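Local coordinates for protein LbaCas13a H328A (C2c2) (Lachnospiraceae bacterium NK4A179, PDB 5WLH) that binds a CRISPR guide RNA, here as pre-crRNA, and probably uses it to recognise and cleave target RNA as a Cas13a-type nuclease, at residues Phe682-Pro688 with Tyr717-Tyr721; Ile1209-Tyr1213 with Asp1224-Ser1228; Ala1326-Ile1330 with Leu1367-Glu1371. All coordinates share one frame. Residue numbers count along the deposited sequence, not the author numbering.

Interaction 1: Phe682-Pro688 with Tyr717-Tyr721. With nucleotides of chain B.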
loop_
_atom_site.group_PDB
_atom_site.type_symbol
_atom_site.label_atom_id
_atom_site.label_comp_id
_atom_site.label_asym_id
_atom_site.label_seq_id
_atom_site.Cartn_x
_atom_site.Cartn_y
_atom_site.Cartn_z
ATOM N N PHE A 682 -22.752 8.148 9.876
ATOM C CA PHE A 682 -23.926 7.571 10.529
ATOM C C PHE A 682 -23.574 6.125 10.855
ATOM O O PHE A 682 -23.763 5.218 10.038
ATOM C CB PHE A 682 -25.158 7.684 9.641
ATOM C CG PHE A 682 -25.647 9.083 9.503
ATOM C CD1 PHE A 682 -26.537 9.615 10.429
ATOM C CD2 PHE A 682 -25.179 9.893 8.489
ATOM C CE1 PHE A 682 -26.969 10.925 10.318
ATOM C CE2 PHE A 682 -25.615 11.201 8.367
ATOM C CZ PHE A 682 -26.505 11.718 9.287
ATOM N N VAL A 683 -23.028 5.919 12.053
ATOM C CA VAL A 683 -22.648 4.579 12.478
ATOM C C VAL A 683 -23.904 3.745 12.660
ATOM O O VAL A 683 -24.841 4.163 13.351
ATOM C CB VAL A 683 -21.823 4.648 13.769
ATOM C CG1 VAL A 683 -21.529 3.254 14.271
ATOM C CG2 VAL A 683 -20.541 5.426 13.530
ATOM N N ARG A 684 -23.939 2.567 12.027
ATOM C CA ARG A 684 -25.171 1.781 12.033
ATOM C C ARG A 684 -25.628 1.478 13.455
ATOM O O ARG A 684 -26.815 1.621 13.776
ATOM C CB ARG A 684 -24.992 0.485 11.249
ATOM C CG ARG A 684 -26.256 -0.350 11.156
ATOM C CD ARG A 684 -27.495 0.493 10.796
ATOM N NE ARG A 684 -28.672 -0.358 10.702
ATOM C CZ ARG A 684 -29.439 -0.681 11.741
ATOM N NH1 ARG A 684 -29.154 -0.219 12.950
ATOM N NH2 ARG A 684 -30.486 -1.477 11.571
ATOM N N LYS A 685 -24.699 1.079 14.326
ATOM C CA LYS A 685 -25.088 0.732 15.690
ATOM C C LYS A 685 -25.783 1.891 16.398
ATOM O O LYS A 685 -26.699 1.667 17.194
ATOM C CB LYS A 685 -23.860 0.272 16.477
ATOM C CG LYS A 685 -24.039 0.312 17.983
ATOM C CD LYS A 685 -22.708 0.184 18.713
ATOM C CE LYS A 685 -22.923 0.214 20.224
ATOM N NZ LYS A 685 -24.052 -0.671 20.631
ATOM N N ASN A 686 -25.384 3.132 16.118
ATOM C CA ASN A 686 -25.961 4.300 16.779
ATOM C C ASN A 686 -27.163 4.882 16.041
ATOM O O ASN A 686 -27.798 5.808 16.560
ATOM C CB ASN A 686 -24.908 5.396 16.948
ATOM C CG ASN A 686 -23.660 4.903 17.640
ATOM O OD1 ASN A 686 -23.708 3.933 18.404
ATOM N ND2 ASN A 686 -22.533 5.580 17.394
ATOM N N PHE A 687 -27.491 4.347 14.864
ATOM C CA PHE A 687 -28.481 4.976 13.986
ATOM C C PHE A 687 -29.875 5.064 14.607
ATOM O O PHE A 687 -30.462 6.158 14.580
ATOM C CB PHE A 687 -28.497 4.223 12.650
ATOM C CG PHE A 687 -29.307 4.890 11.578
ATOM C CD1 PHE A 687 -28.956 6.142 11.105
ATOM C CD2 PHE A 687 -30.403 4.246 11.023
ATOM C CE1 PHE A 687 -29.695 6.747 10.114
ATOM C CE2 PHE A 687 -31.151 4.858 10.023
ATOM C CZ PHE A 687 -30.789 6.103 9.576
ATOM N N PRO A 688 -30.465 3.995 15.156
ATOM C CA PRO A 688 -31.834 4.141 15.685
ATOM C C PRO A 688 -31.932 5.206 16.757
ATOM O O PRO A 688 -32.833 6.053 16.708
ATOM C CB PRO A 688 -32.146 2.740 16.225
ATOM C CG PRO A 688 -31.278 1.827 15.378
ATOM C CD PRO A 688 -30.002 2.597 15.252
ATOM N N TYR A 717 -35.573 0.752 10.476
ATOM C CA TYR A 717 -34.255 1.362 10.638
ATOM C C TYR A 717 -33.301 0.927 9.529
ATOM O O TYR A 717 -32.466 1.722 9.083
ATOM C CB TYR A 717 -33.683 1.033 12.012
ATOM C CG TYR A 717 -34.404 1.791 13.097
ATOM C CD1 TYR A 717 -34.454 3.177 13.079
ATOM C CD2 TYR A 717 -35.065 1.125 14.112
ATOM C CE1 TYR A 717 -35.126 3.880 14.058
ATOM C CE2 TYR A 717 -35.734 1.825 15.103
ATOM C CZ TYR A 717 -35.765 3.196 15.066
ATOM O OH TYR A 717 -36.436 3.894 16.050
ATOM N N ASN A 718 -33.426 -0.318 9.068
ATOM C CA ASN A 718 -32.645 -0.781 7.927
ATOM C C ASN A 718 -33.043 -0.040 6.658
ATOM O O ASN A 718 -32.185 0.317 5.845
ATOM C CB ASN A 718 -32.840 -2.281 7.743
ATOM C CG ASN A 718 -32.053 -3.101 8.756
ATOM O OD1 ASN A 718 -31.082 -2.616 9.331
ATOM N ND2 ASN A 718 -32.473 -4.341 8.975
ATOM N N ALA A 719 -34.342 0.202 6.478
ATOM C CA ALA A 719 -34.805 0.953 5.315
ATOM C C ALA A 719 -34.303 2.386 5.359
ATOM O O ALA A 719 -33.808 2.918 4.356
ATOM C CB ALA A 719 -36.335 0.920 5.249
ATOM N N LEU A 720 -34.433 3.033 6.514
ATOM C CA LEU A 720 -33.981 4.412 6.645
ATOM C C LEU A 720 -32.479 4.512 6.424
ATOM O O LEU A 720 -31.996 5.461 5.795
ATOM C CB LEU A 720 -34.352 4.944 8.026
ATOM C CG LEU A 720 -34.326 6.461 8.207
ATOM C CD1 LEU A 720 -35.408 7.118 7.375
ATOM C CD2 LEU A 720 -34.482 6.818 9.675
ATOM N N TYR A 721 -31.728 3.533 6.932
ATOM C CA TYR A 721 -30.277 3.529 6.754
ATOM C C TYR A 721 -29.903 3.492 5.278
ATOM O O TYR A 721 -29.006 4.224 4.833
ATOM C CB TYR A 721 -29.676 2.325 7.475
ATOM C CG TYR A 721 -28.208 2.505 7.778
ATOM C CD1 TYR A 721 -27.787 3.479 8.654
ATOM C CD2 TYR A 721 -27.242 1.707 7.159
ATOM C CE1 TYR A 721 -26.448 3.642 8.953
ATOM C CE2 TYR A 721 -25.908 1.865 7.449
ATOM C CZ TYR A 721 -25.511 2.835 8.337
ATOM O OH TYR A 721 -24.180 3.010 8.633
ATOM P P U B 42 -18.869 4.062 17.672
ATOM O OP1 U B 42 -19.976 4.707 18.431
ATOM O OP2 U B 42 -18.557 4.517 16.299
ATOM O "O5'" U B 42 -17.537 4.209 18.526
ATOM C "C5'" U B 42 -17.534 4.035 19.936
ATOM C "C4'" U B 42 -16.124 4.097 20.459
ATOM O "O4'" U B 42 -15.343 3.046 19.827
ATOM C "C3'" U B 42 -15.359 5.374 20.126
ATOM O "O3'" U B 42 -15.633 6.449 21.013
ATOM C "C2'" U B 42 -13.909 4.910 20.147
ATOM O "O2'" U B 42 -13.436 4.790 21.478
ATOM C "C1'" U B 42 -14.036 3.508 19.558
ATOM N N1 U B 42 -13.806 3.487 18.094
ATOM C C2 U B 42 -12.495 3.560 17.652
ATOM O O2 U B 42 -11.551 3.645 18.414
ATOM N N3 U B 42 -12.319 3.527 16.290
ATOM C C4 U B 42 -13.310 3.432 15.337
ATOM O O4 U B 42 -13.008 3.413 14.144
ATOM C C5 U B 42 -14.640 3.360 15.870
ATOM C C6 U B 42 -14.837 3.387 17.194
ATOM P P A B 38 -29.895 -7.189 8.622
ATOM O OP1 A B 38 -29.574 -8.559 8.138
ATOM O OP2 A B 38 -30.978 -7.048 9.641
ATOM O "O5'" A B 38 -28.629 -6.491 9.275
ATOM C "C5'" A B 38 -28.667 -5.115 9.636
ATOM C "C4'" A B 38 -28.006 -4.872 10.970
ATOM O "O4'" A B 38 -28.952 -5.139 12.040
ATOM C "C3'" A B 38 -26.782 -5.741 11.261
ATOM O "O3'" A B 38 -25.862 -4.993 12.041
ATOM C "C2'" A B 38 -27.350 -6.846 12.135
ATOM O "O2'" A B 38 -26.399 -7.460 12.979
ATOM C "C1'" A B 38 -28.392 -6.077 12.938
ATOM N N9 A B 38 -29.462 -6.905 13.494
ATOM C C8 A B 38 -30.342 -7.732 12.845
ATOM N N7 A B 38 -31.178 -8.337 13.653
ATOM C C5 A B 38 -30.825 -7.869 14.913
ATOM C C6 A B 38 -31.328 -8.126 16.199
ATOM N N6 A B 38 -32.343 -8.956 16.432
ATOM N N1 A B 38 -30.744 -7.504 17.244
ATOM C C2 A B 38 -29.722 -6.671 17.008
ATOM N N3 A B 38 -29.159 -6.351 15.845
ATOM C C4 A B 38 -29.767 -6.989 14.830
ATOM P P C B 41 -18.564 1.047 12.614
ATOM O OP1 C B 41 -19.852 0.546 12.063
ATOM O OP2 C B 41 -17.927 2.247 12.037
ATOM O "O5'" C B 41 -18.655 1.331 14.184
ATOM C "C5'" C B 41 -19.492 0.551 15.035
ATOM C "C4'" C B 41 -18.903 0.375 16.420
ATOM O "O4'" C B 41 -17.838 -0.610 16.378
ATOM C "C3'" C B 41 -18.245 1.591 17.057
ATOM O "O3'" C B 41 -19.171 2.489 17.646
ATOM C "C2'" C B 41 -17.316 0.959 18.082
ATOM O "O2'" C B 41 -18.055 0.552 19.222
ATOM C "C1'" C B 41 -16.858 -0.298 17.343
ATOM N N1 C B 41 -15.561 -0.115 16.662
ATOM C C2 C B 41 -14.407 -0.098 17.447
ATOM O O2 C B 41 -14.542 -0.229 18.667
ATOM N N3 C B 41 -13.197 0.058 16.855
ATOM C C4 C B 41 -13.123 0.185 15.524
ATOM N N4 C B 41 -11.916 0.337 14.957
ATOM C C5 C B 41 -14.293 0.168 14.703
ATOM C C6 C B 41 -15.480 0.013 15.307
HETATM O O HOH W 1 -21.724 2.003 10.554
HETATM O O HOH W 2 -28.266 -1.816 8.147
#
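Two hydrogen bonds join the segments. NH2 of Arg684 donates to OD1 of Asn718 at 2.6 Å, almost linearly, and the hydroxyl OH of Tyr721 donates to the backbone O of Phe682 at 2.7 Å; Phe682 is the first residue past helical phi/psi, and its carbonyl takes the tyrosine hydroxyl as partner. One water accepts from Arg684 NE and donates to Asn718 OD1; another accepts from Arg684 N and donates to Tyr721 OH and to OP1 of C41 in the RNA chain B. An amide side chain suits position 718 because it can face both ways: OD1 takes the guanidinium while ND2 donates to OP2 of A38 of chain B. On the 682-688 side, Asn686 ND2 likewise donates to OP1 of U42 of chain B, so both segments grip the guide backbone by its phosphates.

Packing continues from these bonds. The aliphatic part of Arg684 lies over the Tyr721 ring, CD sitting 3.6 Å from the ring centroid in a CH-pi contact. Tyr721 also turns its edge to the face of Phe687 in a T-shaped pair, centroids 5.0 Å apart, and Phe687 CZ reaches Leu720 CD2 at 3.8 Å. Pro688, compact and rigid, sets CB 3.6 Å from the centroid of the Tyr717 ring, whose hydroxyl is hydrogen-bonded to Arg692.

The contact thus seats the loop and the beginning of helix 687-692 on the long helix 709-732. Behind it, Phe682 meets Phe678 and Phe854, bringing in helices 678-681 and 843-861.

Interaction 2: Ile1209-Tyr1213 with Asp1224-Ser1228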
loop_
_atom_site.group_PDB
_atom_site.type_symbol
_atom_site.label_atom_id
_atom_site.label_comp_id
_atom_site.label_asym_id
_atom_site.label_seq_id
_atom_site.Cartn_x
_atom_site.Cartn_y
_atom_site.Cartn_z
ATOM N N ILE A 1209 8.972 -12.710 -24.232
ATOM C CA ILE A 1209 10.302 -12.995 -23.717
ATOM C C ILE A 1209 11.027 -13.958 -24.646
ATOM O O ILE A 1209 12.206 -13.764 -24.959
ATOM C CB ILE A 1209 10.210 -13.545 -22.292
ATOM C CG1 ILE A 1209 9.714 -12.419 -21.385
ATOM C CG2 ILE A 1209 11.573 -14.103 -21.855
ATOM C CD1 ILE A 1209 9.526 -12.850 -19.936
ATOM N N GLY A 1210 10.336 -15.008 -25.091
ATOM C CA GLY A 1210 10.925 -15.897 -26.086
ATOM C C GLY A 1210 11.363 -15.157 -27.334
ATOM O O GLY A 1210 12.469 -15.362 -27.842
ATOM N N GLU A 1211 10.514 -14.264 -27.831
ATOM C CA GLU A 1211 10.872 -13.511 -29.023
ATOM C C GLU A 1211 12.065 -12.604 -28.765
ATOM O O GLU A 1211 12.940 -12.451 -29.628
ATOM C CB GLU A 1211 9.666 -12.707 -29.496
ATOM C CG GLU A 1211 8.540 -13.588 -29.944
ATOM C CD GLU A 1211 7.220 -12.860 -29.990
ATOM O OE1 GLU A 1211 7.168 -11.687 -29.550
ATOM O OE2 GLU A 1211 6.237 -13.466 -30.458
ATOM N N PHE A 1212 12.122 -11.989 -27.581
ATOM C CA PHE A 1212 13.267 -11.155 -27.242
ATOM C C PHE A 1212 14.556 -11.955 -27.296
ATOM O O PHE A 1212 15.571 -11.478 -27.819
ATOM C CB PHE A 1212 13.095 -10.565 -25.848
ATOM C CG PHE A 1212 14.175 -9.625 -25.468
ATOM C CD1 PHE A 1212 15.369 -10.099 -24.900
ATOM C CD2 PHE A 1212 14.024 -8.273 -25.673
ATOM C CE1 PHE A 1212 16.366 -9.226 -24.549
ATOM C CE2 PHE A 1212 15.029 -7.391 -25.323
ATOM C CZ PHE A 1212 16.202 -7.869 -24.749
ATOM N N TYR A 1213 14.531 -13.162 -26.733
ATOM C CA TYR A 1213 15.682 -14.052 -26.814
ATOM C C TYR A 1213 16.107 -14.275 -28.261
ATOM O O TYR A 1213 17.300 -14.275 -28.566
ATOM C CB TYR A 1213 15.356 -15.377 -26.133
ATOM C CG TYR A 1213 15.681 -15.400 -24.648
ATOM C CD1 TYR A 1213 14.831 -14.802 -23.713
ATOM C CD2 TYR A 1213 16.843 -16.017 -24.177
ATOM C CE1 TYR A 1213 15.123 -14.829 -22.349
ATOM C CE2 TYR A 1213 17.144 -16.037 -22.817
ATOM C CZ TYR A 1213 16.281 -15.445 -21.910
ATOM O OH TYR A 1213 16.581 -15.458 -20.562
ATOM N N ASP A 1224 22.893 -14.516 -22.764
ATOM C CA ASP A 1224 21.525 -14.205 -22.333
ATOM C C ASP A 1224 21.446 -12.699 -22.059
ATOM O O ASP A 1224 21.632 -12.250 -20.924
ATOM C CB ASP A 1224 21.121 -15.023 -21.113
ATOM C CG ASP A 1224 19.634 -14.892 -20.778
ATOM O OD1 ASP A 1224 19.018 -13.880 -21.170
ATOM O OD2 ASP A 1224 19.070 -15.809 -20.142
ATOM N N CYS A 1225 21.128 -11.936 -23.109
ATOM C CA CYS A 1225 20.997 -10.489 -22.978
ATOM C C CYS A 1225 19.851 -10.113 -22.039
ATOM O O CYS A 1225 19.953 -9.146 -21.278
ATOM C CB CYS A 1225 20.780 -9.865 -24.357
ATOM S SG CYS A 1225 20.518 -8.075 -24.336
ATOM N N TYR A 1226 18.745 -10.854 -22.096
ATOM C CA TYR A 1226 17.608 -10.558 -21.220
ATOM C C TYR A 1226 18.034 -10.544 -19.760
ATOM O O TYR A 1226 17.610 -9.676 -18.978
ATOM C CB TYR A 1226 16.519 -11.604 -21.449
ATOM C CG TYR A 1226 15.345 -11.562 -20.508
ATOM C CD1 TYR A 1226 15.387 -12.234 -19.287
ATOM C CD2 TYR A 1226 14.173 -10.887 -20.849
ATOM C CE1 TYR A 1226 14.327 -12.215 -18.434
ATOM C CE2 TYR A 1226 13.088 -10.872 -19.990
ATOM C CZ TYR A 1226 13.181 -11.542 -18.781
ATOM O OH TYR A 1226 12.128 -11.556 -17.907
ATOM N N ALA A 1227 18.877 -11.494 -19.380
ATOM C CA ALA A 1227 19.332 -11.649 -18.009
ATOM C C ALA A 1227 20.572 -10.825 -17.688
ATOM O O ALA A 1227 21.094 -10.935 -16.572
ATOM C CB ALA A 1227 19.609 -13.134 -17.717
ATOM N N SER A 1228 21.072 -10.016 -18.629
ATOM C CA SER A 1228 22.284 -9.252 -18.361
ATOM C C SER A 1228 22.039 -8.281 -17.217
ATOM O O SER A 1228 21.025 -7.577 -17.192
ATOM C CB SER A 1228 22.743 -8.498 -19.611
ATOM O OG SER A 1228 24.051 -7.982 -19.419
#
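Tyr1226 lays one face of its ring over CG2 of Ile1209, and CD1 of that isoleucine comes within 3.5 Å of Tyr1226 OH. The tyrosine projects from a type I beta turn, Cys1225 to Ser1228, introduced by an Asx motif in which OD1 of Asp1224 accepts from the backbone N of Ala1227 at 3.0 Å. Ile1209 lies one turn before Phe1212 and Tyr1213, and these three side chains of helix 1205-1216 receive the turn. Phe1212 brings CE1 to 3.9 Å from Tyr1226 CB, Tyr1213 CE1 packs 3.6 Å from the same Tyr1226 CB, and the sulphur of Cys1225, small and polarisable, sits at the edge of the phenylalanine ring. Met1179 of helix 1171-1180 touches both Phe1212 and Tyr1226, and Leu1133 of helix 1106-1145 also packs on Tyr1226, so the loop is held between helices. Tyr1213 adds a polar hydroxyl to this apolar surface, and aspartate suits position 1224 because, with OD1 closing the Asx motif, Asp1224 OD2 can accept a short 2.5 Å hydrogen bond from Tyr1213 OH.

Interaction 3: Ala1326-Ile1330 with Leu1367-Glu1371. With nucleotides of chain B.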
loop_
_atom_site.group_PDB
_atom_site.type_symbol
_atom_site.label_atom_id
_atom_site.label_comp_id
_atom_site.label_asym_id
_atom_site.label_seq_id
_atom_site.Cartn_x
_atom_site.Cartn_y
_atom_site.Cartn_z
ATOM N N ALA A 1326 13.012 -18.502 4.156
ATOM C CA ALA A 1326 12.281 -17.811 5.218
ATOM C C ALA A 1326 10.901 -18.428 5.360
ATOM O O ALA A 1326 10.236 -18.734 4.368
ATOM C CB ALA A 1326 12.138 -16.316 4.913
ATOM N N ARG A 1327 10.453 -18.602 6.601
ATOM C CA ARG A 1327 9.103 -19.087 6.850
ATOM C C ARG A 1327 8.464 -18.150 7.859
ATOM O O ARG A 1327 8.939 -18.034 8.994
ATOM C CB ARG A 1327 9.097 -20.530 7.364
ATOM C CG ARG A 1327 7.691 -21.069 7.582
ATOM C CD ARG A 1327 7.668 -22.595 7.533
ATOM N NE ARG A 1327 7.716 -23.144 8.878
ATOM C CZ ARG A 1327 6.658 -23.221 9.677
ATOM N NH1 ARG A 1327 6.789 -23.720 10.895
ATOM N NH2 ARG A 1327 5.470 -22.801 9.255
ATOM N N ILE A 1328 7.425 -17.448 7.427
ATOM C CA ILE A 1328 6.622 -16.623 8.321
ATOM C C ILE A 1328 5.549 -17.516 8.912
ATOM O O ILE A 1328 4.767 -18.136 8.184
ATOM C CB ILE A 1328 5.992 -15.437 7.576
ATOM C CG1 ILE A 1328 7.080 -14.576 6.906
ATOM C CG2 ILE A 1328 5.120 -14.640 8.512
ATOM C CD1 ILE A 1328 6.517 -13.562 5.878
ATOM N N THR A 1329 5.522 -17.606 10.227
ATOM C CA THR A 1329 4.451 -18.370 10.823
ATOM C C THR A 1329 3.905 -17.516 11.945
ATOM O O THR A 1329 4.323 -16.358 12.100
ATOM C CB THR A 1329 4.950 -19.735 11.307
ATOM O OG1 THR A 1329 3.823 -20.561 11.619
ATOM C CG2 THR A 1329 5.858 -19.581 12.518
ATOM N N ILE A 1330 2.978 -18.062 12.713
ATOM C CA ILE A 1330 2.347 -17.329 13.802
ATOM C C ILE A 1330 2.704 -18.037 15.099
ATOM O O ILE A 1330 2.762 -19.271 15.133
ATOM C CB ILE A 1330 0.828 -17.222 13.577
ATOM C CG1 ILE A 1330 0.574 -16.374 12.318
ATOM C CG2 ILE A 1330 0.150 -16.596 14.764
ATOM C CD1 ILE A 1330 -0.845 -16.369 11.853
ATOM N N LEU A 1367 -5.031 -18.976 6.758
ATOM C CA LEU A 1367 -3.610 -18.666 6.631
ATOM C C LEU A 1367 -2.766 -19.914 6.462
ATOM O O LEU A 1367 -1.752 -19.891 5.748
ATOM C CB LEU A 1367 -3.134 -17.891 7.851
ATOM C CG LEU A 1367 -3.698 -16.471 7.937
ATOM C CD1 LEU A 1367 -3.418 -15.920 9.325
ATOM C CD2 LEU A 1367 -3.035 -15.620 6.865
ATOM N N PHE A 1368 -3.154 -21.006 7.118
ATOM C CA PHE A 1368 -2.272 -22.159 7.267
ATOM C C PHE A 1368 -2.592 -23.307 6.336
ATOM O O PHE A 1368 -1.696 -24.099 6.040
ATOM C CB PHE A 1368 -2.319 -22.702 8.700
ATOM C CG PHE A 1368 -1.403 -21.988 9.647
ATOM C CD1 PHE A 1368 -0.072 -22.379 9.773
ATOM C CD2 PHE A 1368 -1.858 -20.921 10.396
ATOM C CE1 PHE A 1368 0.777 -21.723 10.647
ATOM C CE2 PHE A 1368 -1.010 -20.259 11.274
ATOM C CZ PHE A 1368 0.298 -20.652 11.402
ATOM N N TYR A 1369 -3.842 -23.453 5.910
ATOM C CA TYR A 1369 -4.219 -24.607 5.098
ATOM C C TYR A 1369 -3.264 -24.765 3.908
ATOM O O TYR A 1369 -3.026 -23.791 3.180
ATOM C CB TYR A 1369 -5.658 -24.465 4.597
ATOM C CG TYR A 1369 -6.162 -25.769 4.032
ATOM C CD1 TYR A 1369 -5.871 -26.134 2.727
ATOM C CD2 TYR A 1369 -6.858 -26.664 4.830
ATOM C CE1 TYR A 1369 -6.288 -27.347 2.221
ATOM C CE2 TYR A 1369 -7.285 -27.881 4.329
ATOM C CZ TYR A 1369 -6.995 -28.216 3.029
ATOM O OH TYR A 1369 -7.420 -29.425 2.516
ATOM N N PRO A 1370 -2.755 -25.985 3.629
ATOM C CA PRO A 1370 -3.092 -27.316 4.160
ATOM C C PRO A 1370 -2.470 -27.685 5.507
ATOM O O PRO A 1370 -2.787 -28.760 6.027
ATOM C CB PRO A 1370 -2.557 -28.257 3.070
ATOM C CG PRO A 1370 -1.393 -27.578 2.549
ATOM C CD PRO A 1370 -1.725 -26.085 2.581
ATOM N N GLU A 1371 -1.607 -26.839 6.054
ATOM C CA GLU A 1371 -1.042 -27.115 7.367
ATOM C C GLU A 1371 -2.127 -26.976 8.427
ATOM O O GLU A 1371 -3.043 -26.156 8.304
ATOM C CB GLU A 1371 0.135 -26.177 7.653
ATOM C CG GLU A 1371 0.765 -26.293 9.050
ATOM C CD GLU A 1371 1.960 -25.345 9.265
ATOM O OE1 GLU A 1371 2.613 -25.433 10.330
ATOM O OE2 GLU A 1371 2.245 -24.504 8.380
ATOM P P A B 4 18.792 -13.999 3.513
ATOM O OP1 A B 4 18.631 -12.708 2.775
ATOM O OP2 A B 4 20.032 -14.278 4.284
ATOM O "O5'" A B 4 17.585 -14.150 4.531
ATOM C "C5'" A B 4 16.244 -14.014 4.090
ATOM C "C4'" A B 4 15.300 -14.417 5.183
ATOM O "O4'" A B 4 15.498 -15.815 5.504
ATOM C "C3'" A B 4 15.507 -13.707 6.505
ATOM O "O3'" A B 4 14.898 -12.433 6.529
ATOM C "C2'" A B 4 14.907 -14.688 7.501
ATOM O "O2'" A B 4 13.487 -14.641 7.456
ATOM C "C1'" A B 4 15.343 -16.016 6.892
ATOM N N9 A B 4 16.637 -16.479 7.426
ATOM C C8 A B 4 17.886 -16.420 6.860
ATOM N N7 A B 4 18.823 -16.963 7.609
ATOM C C5 A B 4 18.133 -17.418 8.726
ATOM C C6 A B 4 18.526 -18.082 9.911
ATOM N N6 A B 4 19.779 -18.446 10.190
ATOM N N1 A B 4 17.560 -18.383 10.805
ATOM C C2 A B 4 16.296 -18.032 10.554
ATOM N N3 A B 4 15.810 -17.402 9.483
ATOM C C4 A B 4 16.786 -17.119 8.619
#
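A cis peptide bond before Pro1370 bends the chain sharply just after helix 1357-1368 ends, and proline is the residue that most readily adopts it. The bend carries Glu1371 back toward strand 1321-1330, an outermost strand of the antiparallel four-stranded sheet. There its OE2 lies 3.8 Å from NH2 of Arg1327, a long salt bridge. Nearer the end of the strand the contact is apolar: Ile1330 places CD1 3.6 Å from Leu1367 CD1 and 3.9 Å from Phe1368 CE2, one methyl of a beta-branched residue, a type that suits a strand, meeting both side chains. Phe1368 turns its ring edge to Thr1329, CE1 standing 3.4 Å from OG1. Leu1263 of helix 1262-1273 packs on both Leu1367 and Phe1368. At the other end of the strand segment, Ala1326 CB approaches O2' of A4 in the RNA chain B at 3.3 Å, where a small side chain leaves room for the ribose. Strand and helix end therefore meet mainly through hydrophobic burial, the distant charge pair adding at most modest attraction.

Overall arrangement
From the N terminus, the three contacts follow one another in series, each closing its own loop before the next opens; none nests or crosses. Interaction 1 closes a loop of 28 intervening residues, partly helical, and joins helices 687-692 and 709-732 beside the guide RNA. Interaction 2 closes the shortest, ten residues, returning a loop to helix 1205-1216. Interaction 3 spans 36 residues including strands 1336-1344 and 1349-1353, tying the edge strand 1321-1330 to the end of helix 1357-1368. Interactions 1 and 2 lie on opposite sides of the chain's centre, their centres 59 Å apart; interaction 3 is 40 Å from the first and 35 Å from the second, centre to centre.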